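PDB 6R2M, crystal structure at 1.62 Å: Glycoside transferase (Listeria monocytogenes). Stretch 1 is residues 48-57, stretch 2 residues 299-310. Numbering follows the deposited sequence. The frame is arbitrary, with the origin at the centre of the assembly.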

ATOM      1  N   TYR A  48      -7.041  -8.789  11.158  1.00  9.98           N
ATOM      2  CA  TYR A  48      -7.588  -7.435  11.160  1.00  6.89           C
ATOM      3  C   TYR A  48      -6.409  -6.481  11.004  1.00  9.12           C
ATOM      4  O   TYR A  48      -5.812  -6.043  11.985  1.00  8.78           O
ATOM      5  CB  TYR A  48      -8.382  -7.171  12.436  1.00 10.53           C
ATOM      6  CG  TYR A  48      -9.341  -8.294  12.732  1.00 10.85           C
ATOM      7  CD1 TYR A  48     -10.489  -8.464  11.970  1.00 12.23           C
ATOM      8  CD2 TYR A  48      -9.074  -9.202  13.743  1.00 19.79           C
ATOM      9  CE1 TYR A  48     -11.366  -9.517  12.225  1.00 15.69           C
ATOM     10  CE2 TYR A  48      -9.939 -10.246  14.009  1.00 26.53           C
ATOM     11  CZ  TYR A  48     -11.077 -10.398  13.246  1.00 25.82           C
ATOM     12  OH  TYR A  48     -11.941 -11.440  13.515  1.00 32.24           O
ATOM     13  N   LEU A  49      -6.096  -6.149   9.751  1.00  6.72           N
ATOM     14  CA  LEU A  49      -4.808  -5.568   9.374  1.00  6.92           C
ATOM     15  C   LEU A  49      -4.836  -4.042   9.386  1.00  6.80           C
ATOM     16  O   LEU A  49      -5.808  -3.426   8.946  1.00  8.15           O
ATOM     17  CB  LEU A  49      -4.412  -6.038   7.969  1.00  8.45           C
ATOM     18  CG  LEU A  49      -4.309  -7.559   7.782  1.00  7.39           C
ATOM     19  CD1 LEU A  49      -4.235  -7.902   6.302  1.00  9.57           C
ATOM     20  CD2 LEU A  49      -3.069  -8.071   8.488  1.00  8.97           C
ATOM     21  N   ALA A  50      -3.747  -3.432   9.887  1.00  5.87           N
ATOM     22  CA  ALA A  50      -3.586  -1.993   9.712  1.00  6.24           C
ATOM     23  C   ALA A  50      -3.580  -1.632   8.240  1.00  7.14           C
ATOM     24  O   ALA A  50      -4.013  -0.531   7.860  1.00  7.13           O
ATOM     25  CB  ALA A  50      -2.297  -1.506  10.395  1.00  5.70           C
ATOM     26  N   GLU A  51      -3.088  -2.545   7.404  1.00  5.42           N
ATOM     27  CA  GLU A  51      -3.103  -2.359   5.965  1.00  4.80           C
ATOM     28  C   GLU A  51      -4.524  -2.153   5.457  1.00  7.01           C
ATOM     29  O   GLU A  51      -4.795  -1.227   4.676  1.00  6.28           O
ATOM     30  CB  GLU A  51      -2.458  -3.583   5.319  1.00  8.31           C
ATOM     31  CG  GLU A  51      -2.518  -3.626   3.815  1.00  9.59           C
ATOM     32  CD  GLU A  51      -1.903  -4.901   3.309  1.00  9.63           C
ATOM     33  OE1 GLU A  51      -2.598  -5.937   3.314  1.00 12.52           O
ATOM     34  OE2 GLU A  51      -0.722  -4.864   2.935  1.00 12.76           O
ATOM     35  N   SER A  52      -5.449  -2.995   5.913  1.00  6.91           N
ATOM     36  CA  SER A  52      -6.823  -2.925   5.432  1.00  5.32           C
ATOM     37  C   SER A  52      -7.515  -1.641   5.873  1.00  6.71           C
ATOM     38  O   SER A  52      -8.144  -0.962   5.052  1.00  6.18           O
ATOM     39  CB  SER A  52      -7.619  -4.139   5.897  1.00  5.62           C
ATOM     40  OG  SER A  52      -6.998  -5.329   5.482  1.00  6.52           O
ATOM     41  N   ILE A  53      -7.419  -1.284   7.163  1.00  8.32           N
ATOM     42  CA  ILE A  53      -8.093  -0.065   7.612  1.00  7.42           C
ATOM     43  C   ILE A  53      -7.472   1.154   6.939  1.00  7.53           C
ATOM     44  O   ILE A  53      -8.185   2.087   6.557  1.00  8.26           O
ATOM     45  CB  ILE A  53      -8.107   0.041   9.159  1.00  7.06           C
ATOM     46  CG1 ILE A  53      -9.013   1.190   9.617  1.00 10.37           C
ATOM     47  CG2 ILE A  53      -6.699   0.228   9.734  1.00  8.75           C
ATOM     48  CD1 ILE A  53      -9.249   1.216  11.137  1.00  7.39           C
ATOM     49  N   GLY A  54      -6.150   1.153   6.729  1.00  5.51           N
ATOM     50  CA  GLY A  54      -5.527   2.276   6.045  1.00  4.84           C
ATOM     51  C   GLY A  54      -5.979   2.402   4.596  1.00  6.13           C
ATOM     52  O   GLY A  54      -6.178   3.513   4.093  1.00  6.36           O
ATOM     53  N   LEU A  55      -6.129   1.275   3.901  1.00  6.19           N
ATOM     54  CA  LEU A  55      -6.608   1.321   2.519  1.00  5.06           C
ATOM     55  C   LEU A  55      -8.058   1.792   2.465  1.00  6.59           C
ATOM     56  O   LEU A  55      -8.437   2.568   1.581  1.00  6.02           O
ATOM     57  CB  LEU A  55      -6.464  -0.054   1.865  1.00  5.63           C
ATOM     58  CG  LEU A  55      -5.048  -0.412   1.434  1.00  5.55           C
ATOM     59  CD1 LEU A  55      -4.948  -1.915   1.274  1.00  6.92           C
ATOM     60  CD2 LEU A  55      -4.677   0.313   0.142  1.00  8.05           C
ATOM     61  N   TYR A  56      -8.872   1.344   3.413  1.00  7.20           N
ATOM     62  CA  TYR A  56     -10.245   1.815   3.470  1.00  4.63           C
ATOM     63  C   TYR A  56     -10.288   3.309   3.751  1.00  8.27           C
ATOM     64  O   TYR A  56     -11.056   4.039   3.116  1.00  7.51           O
ATOM     65  CB  TYR A  56     -11.005   1.018   4.526  1.00  6.27           C
ATOM     66  CG  TYR A  56     -12.509   1.151   4.475  1.00  5.30           C
ATOM     67  CD1 TYR A  56     -13.192   1.345   3.276  1.00  9.66           C
ATOM     68  CD2 TYR A  56     -13.238   1.075   5.644  1.00  4.42           C
ATOM     69  CE1 TYR A  56     -14.580   1.454   3.263  1.00  8.12           C
ATOM     70  CE2 TYR A  56     -14.621   1.197   5.642  1.00  6.43           C
ATOM     71  CZ  TYR A  56     -15.277   1.377   4.450  1.00  6.12           C
ATOM     72  OH  TYR A  56     -16.654   1.488   4.471  1.00  8.23           O
ATOM     73  N   MET A  57      -9.444   3.789   4.672  1.00  6.18           N
ATOM     74  CA  MET A  57      -9.356   5.230   4.911  1.00  7.00           C
ATOM     75  C   MET A  57      -8.976   5.985   3.647  1.00  7.40           C
ATOM     76  O   MET A  57      -9.544   7.048   3.358  1.00  7.01           O
ATOM     77  CB  MET A  57      -8.345   5.511   6.016  1.00  6.45           C
ATOM     78  CG  MET A  57      -8.870   5.132   7.380  1.00  5.86           C
ATOM     79  SD  MET A  57      -7.626   5.145   8.706  1.00 10.42           S
ATOM     80  CE  MET A  57      -7.120   6.878   8.672  1.00  9.36           C
ATOM     81  N   THR A 299     -11.489 -13.363  -2.135  1.00  7.03           N
ATOM     82  CA  THR A 299     -10.821 -12.119  -2.510  1.00  6.33           C
ATOM     83  C   THR A 299     -10.305 -11.437  -1.255  1.00  5.00           C
ATOM     84  O   THR A 299     -11.087 -10.899  -0.462  1.00  6.77           O
ATOM     85  CB  THR A 299     -11.772 -11.187  -3.258  1.00  7.78           C
ATOM     86  OG1 THR A 299     -12.316 -11.878  -4.388  1.00  8.46           O
ATOM     87  CG2 THR A 299     -11.056  -9.943  -3.754  1.00  8.47           C
ATOM     88  N   HIS A 300      -8.987 -11.422  -1.099  1.00  5.12           N
ATOM     89  CA  HIS A 300      -8.380 -10.661  -0.016  1.00  6.49           C
ATOM     90  C   HIS A 300      -8.811  -9.207  -0.113  1.00  7.49           C
ATOM     91  O   HIS A 300      -8.894  -8.644  -1.204  1.00  6.39           O
ATOM     92  CB  HIS A 300      -6.869 -10.778  -0.125  1.00  6.60           C
ATOM     93  CG  HIS A 300      -6.124 -10.369   1.101  1.00  7.32           C
ATOM     94  ND1 HIS A 300      -6.085  -9.067   1.555  1.00  7.58           N
ATOM     95  CD2 HIS A 300      -5.347 -11.089   1.943  1.00 11.74           C
ATOM     96  CE1 HIS A 300      -5.334  -9.009   2.642  1.00 10.81           C
ATOM     97  NE2 HIS A 300      -4.871 -10.221   2.895  1.00  9.08           N
ATOM     98  N   PHE A 301      -9.103  -8.605   1.039  1.00  6.26           N
ATOM     99  CA  PHE A 301      -9.468  -7.192   1.049  1.00  7.10           C
ATOM    100  C   PHE A 301      -8.459  -6.344   0.278  1.00  6.68           C
ATOM    101  O   PHE A 301      -8.837  -5.381  -0.403  1.00  5.93           O
ATOM    102  CB  PHE A 301      -9.596  -6.698   2.489  1.00  6.43           C
ATOM    103  CG  PHE A 301     -10.171  -5.330   2.585  1.00  5.76           C
ATOM    104  CD1 PHE A 301     -11.528  -5.127   2.406  1.00  6.81           C
ATOM    105  CD2 PHE A 301      -9.345  -4.232   2.820  1.00  8.43           C
ATOM    106  CE1 PHE A 301     -12.059  -3.834   2.486  1.00  8.44           C
ATOM    107  CE2 PHE A 301      -9.853  -2.960   2.904  1.00  5.01           C
ATOM    108  CZ  PHE A 301     -11.216  -2.752   2.735  1.00  6.37           C
ATOM    109  N   PHE A 302      -7.168  -6.678   0.381  1.00  6.04           N
ATOM    110  CA  PHE A 302      -6.135  -5.925  -0.336  1.00  4.90           C
ATOM    111  C   PHE A 302      -6.428  -5.862  -1.827  1.00  6.44           C
ATOM    112  O   PHE A 302      -6.290  -4.802  -2.446  1.00  6.08           O
ATOM    113  CB  PHE A 302      -4.768  -6.564  -0.112  1.00  7.93           C
ATOM    114  CG  PHE A 302      -3.596  -5.732  -0.590  1.00  6.94           C
ATOM    115  CD1 PHE A 302      -3.088  -4.699   0.191  1.00  6.59           C
ATOM    116  CD2 PHE A 302      -2.942  -6.042  -1.782  1.00  7.60           C
ATOM    117  CE1 PHE A 302      -1.962  -3.974  -0.226  1.00  8.22           C
ATOM    118  CE2 PHE A 302      -1.838  -5.321  -2.194  1.00  6.17           C
ATOM    119  CZ  PHE A 302      -1.340  -4.290  -1.419  1.00  6.95           C
ATOM    120  N   ASP A 303      -6.849  -6.989  -2.419  1.00  6.00           N
ATOM    121  CA  ASP A 303      -7.182  -6.996  -3.842  1.00  6.78           C
ATOM    122  C   ASP A 303      -8.474  -6.236  -4.102  1.00  8.83           C
ATOM    123  O   ASP A 303      -8.550  -5.412  -5.023  1.00  8.17           O
ATOM    124  CB  ASP A 303      -7.308  -8.436  -4.347  1.00  6.69           C
ATOM    125  CG  ASP A 303      -5.974  -9.138  -4.463  1.00  9.97           C
ATOM    126  OD1 ASP A 303      -5.027  -8.541  -5.000  1.00  9.66           O
ATOM    127  OD2 ASP A 303      -5.879 -10.299  -4.009  1.00 12.07           O
ATOM    128  N   TYR A 304      -9.497  -6.493  -3.290  1.00  6.15           N
ATOM    129  CA  TYR A 304     -10.780  -5.833  -3.477  1.00  6.99           C
ATOM    130  C   TYR A 304     -10.617  -4.320  -3.435  1.00  6.55           C
ATOM    131  O   TYR A 304     -11.060  -3.607  -4.340  1.00  6.41           O
ATOM    132  CB  TYR A 304     -11.764  -6.300  -2.401  1.00  5.11           C
ATOM    133  CG  TYR A 304     -13.031  -5.479  -2.383  1.00  6.80           C
ATOM    134  CD1 TYR A 304     -14.055  -5.736  -3.289  1.00  7.44           C
ATOM    135  CD2 TYR A 304     -13.185  -4.419  -1.504  1.00  7.47           C
ATOM    136  CE1 TYR A 304     -15.199  -4.961  -3.302  1.00  7.77           C
ATOM    137  CE2 TYR A 304     -14.329  -3.649  -1.506  1.00  6.38           C
ATOM    138  CZ  TYR A 304     -15.329  -3.926  -2.402  1.00  8.27           C
ATOM    139  OH  TYR A 304     -16.461  -3.131  -2.378  1.00 10.00           O
ATOM    140  N   ILE A 305      -9.943  -3.814  -2.400  1.00  4.94           N
ATOM    141  CA  ILE A 305      -9.981  -2.376  -2.176  1.00  5.63           C
ATOM    142  C   ILE A 305      -9.000  -1.646  -3.086  1.00  6.86           C
ATOM    143  O   ILE A 305      -9.249  -0.497  -3.462  1.00  6.92           O
ATOM    144  CB  ILE A 305      -9.731  -2.049  -0.692  1.00  4.49           C
ATOM    145  CG1 ILE A 305     -10.166  -0.614  -0.378  1.00  4.82           C
ATOM    146  CG2 ILE A 305      -8.268  -2.294  -0.275  1.00  6.32           C
ATOM    147  CD1 ILE A 305     -11.690  -0.418  -0.400  1.00  5.47           C
ATOM    148  N   ASN A 306      -7.876  -2.272  -3.460  1.00  5.38           N
ATOM    149  CA  ASN A 306      -6.983  -1.603  -4.400  1.00  4.64           C
ATOM    150  C   ASN A 306      -7.597  -1.524  -5.790  1.00  5.19           C
ATOM    151  O   ASN A 306      -7.350  -0.550  -6.514  1.00  6.51           O
ATOM    152  CB  ASN A 306      -5.625  -2.301  -4.452  1.00  4.85           C
ATOM    153  CG  ASN A 306      -4.672  -1.793  -3.376  1.00  6.24           C
ATOM    154  OD1 ASN A 306      -4.273  -0.640  -3.397  1.00  8.92           O
ATOM    155  ND2 ASN A 306      -4.317  -2.652  -2.431  1.00  8.75           N
ATOM    156  N   LYS A 307      -8.430  -2.499  -6.167  1.00  6.44           N
ATOM    157  CA  LYS A 307      -9.167  -2.336  -7.410  1.00  6.49           C
ATOM    158  C   LYS A 307     -10.128  -1.150  -7.309  1.00  5.63           C
ATOM    159  O   LYS A 307     -10.156  -0.305  -8.211  1.00  7.80           O
ATOM    160  CB  LYS A 307      -9.900  -3.634  -7.780  1.00  5.55           C
ATOM    161  CG  LYS A 307     -10.794  -3.488  -8.999  1.00  8.74           C
ATOM    162  CD  LYS A 307     -11.273  -4.829  -9.511  1.00  8.34           C
ATOM    163  CE  LYS A 307     -12.154  -4.634 -10.729  1.00  9.96           C
ATOM    164  NZ  LYS A 307     -12.659  -5.898 -11.336  1.00 12.86           N
ATOM    165  N   GLU A 308     -10.871  -1.036  -6.196  1.00  6.10           N
ATOM    166  CA  GLU A 308     -11.816   0.072  -6.071  1.00  8.65           C
ATOM    167  C   GLU A 308     -11.096   1.414  -6.059  1.00 10.93           C
ATOM    168  O   GLU A 308     -11.545   2.362  -6.709  1.00  8.53           O
ATOM    169  CB  GLU A 308     -12.668  -0.080  -4.816  1.00  8.56           C
ATOM    170  CG  GLU A 308     -13.569  -1.305  -4.834  1.00  8.20           C
ATOM    171  CD  GLU A 308     -14.496  -1.350  -6.036  1.00 11.63           C
ATOM    172  OE1 GLU A 308     -14.945  -0.282  -6.501  1.00 14.72           O
ATOM    173  OE2 GLU A 308     -14.788  -2.472  -6.505  1.00 15.10           O
ATOM    174  N   ILE A 309      -9.980   1.518  -5.324  1.00  6.24           N
ATOM    175  CA  ILE A 309      -9.247   2.784  -5.287  1.00  7.16           C
ATOM    176  C   ILE A 309      -8.739   3.154  -6.673  1.00  6.79           C
ATOM    177  O   ILE A 309      -8.885   4.295  -7.123  1.00  9.68           O
ATOM    178  CB  ILE A 309      -8.080   2.704  -4.294  1.00  6.93           C
ATOM    179  CG1 ILE A 309      -8.595   2.560  -2.865  1.00  8.23           C
ATOM    180  CG2 ILE A 309      -7.169   3.958  -4.435  1.00 11.34           C
ATOM    181  CD1 ILE A 309      -7.508   2.225  -1.881  1.00  8.68           C
ATOM    182  N   THR A 310      -8.118   2.193  -7.364  1.00  7.58           N
ATOM    183  CA  THR A 310      -7.472   2.511  -8.639  1.00  6.77           C
ATOM    184  C   THR A 310      -8.498   2.875  -9.706  1.00 10.06           C
ATOM    185  O   THR A 310      -8.257   3.763 -10.531  1.00 10.73           O
ATOM    186  CB  THR A 310      -6.593   1.335  -9.085  1.00  7.19           C
ATOM    187  OG1 THR A 310      -5.500   1.183  -8.176  1.00 12.86           O
ATOM    188  CG2 THR A 310      -6.042   1.551 -10.487  1.00  7.75           C
TER

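No hydrogen bond joins these two stretches, although their helices lie side by side and run in nearly the same direction; the contact rests on shape, and above all on one leucine. Leu55 points toward the other stretch and loses more surface to it than any other residue, its side chain fitting as a knob into a hole lined by Phe302, Ile305, Asn306 and Ile309. Leu55 CD1 lies 3.5 Å from Phe302 CD1, Leu55 CB 3.6 Å from Ile305 CG2, and Leu55 CD2 4.0 Å from Ile309 CD1, so apolar carbon is met from several directions. The one polar wall of the hole, Asn306, is held in place from within its own helix, where its ND2 donates to Phe302 O at 2.9 Å.

The helical segments 50-57 and 301-310 cross at 18° with their axes 9.9 Å apart at closest approach. Ser52 pairs with Phe302 and Leu55 with Ile305 in register, three residues on in each helix, as expected of parallel helices that keep the same faces together for about a turn.

Beside the leucine, the Phe301 ring reaches the backbone of the first helix: its CE2 is 3.4 Å from Ser52 O, while its CD2 lies 3.5 Å from Ser52 CB. That carbonyl also accepts from Tyr56 N, completing a helical turn. Tyr56 CB meets the edge of the Phe301 ring, 4.2 Å from CZ.

Toward the helix starts Glu51 and His300 join the contact, through van der Waals approaches and not through polar bonds. The extended Glu51 side chain brings its CD within 3.3 Å of Phe302 CD1. His300 caps its helix, ND1 accepting from Phe302 N at 2.9 Å, and this bond helps fix the imidazole, whose CE1 edge meets Leu49 CD1 at 4.0 Å.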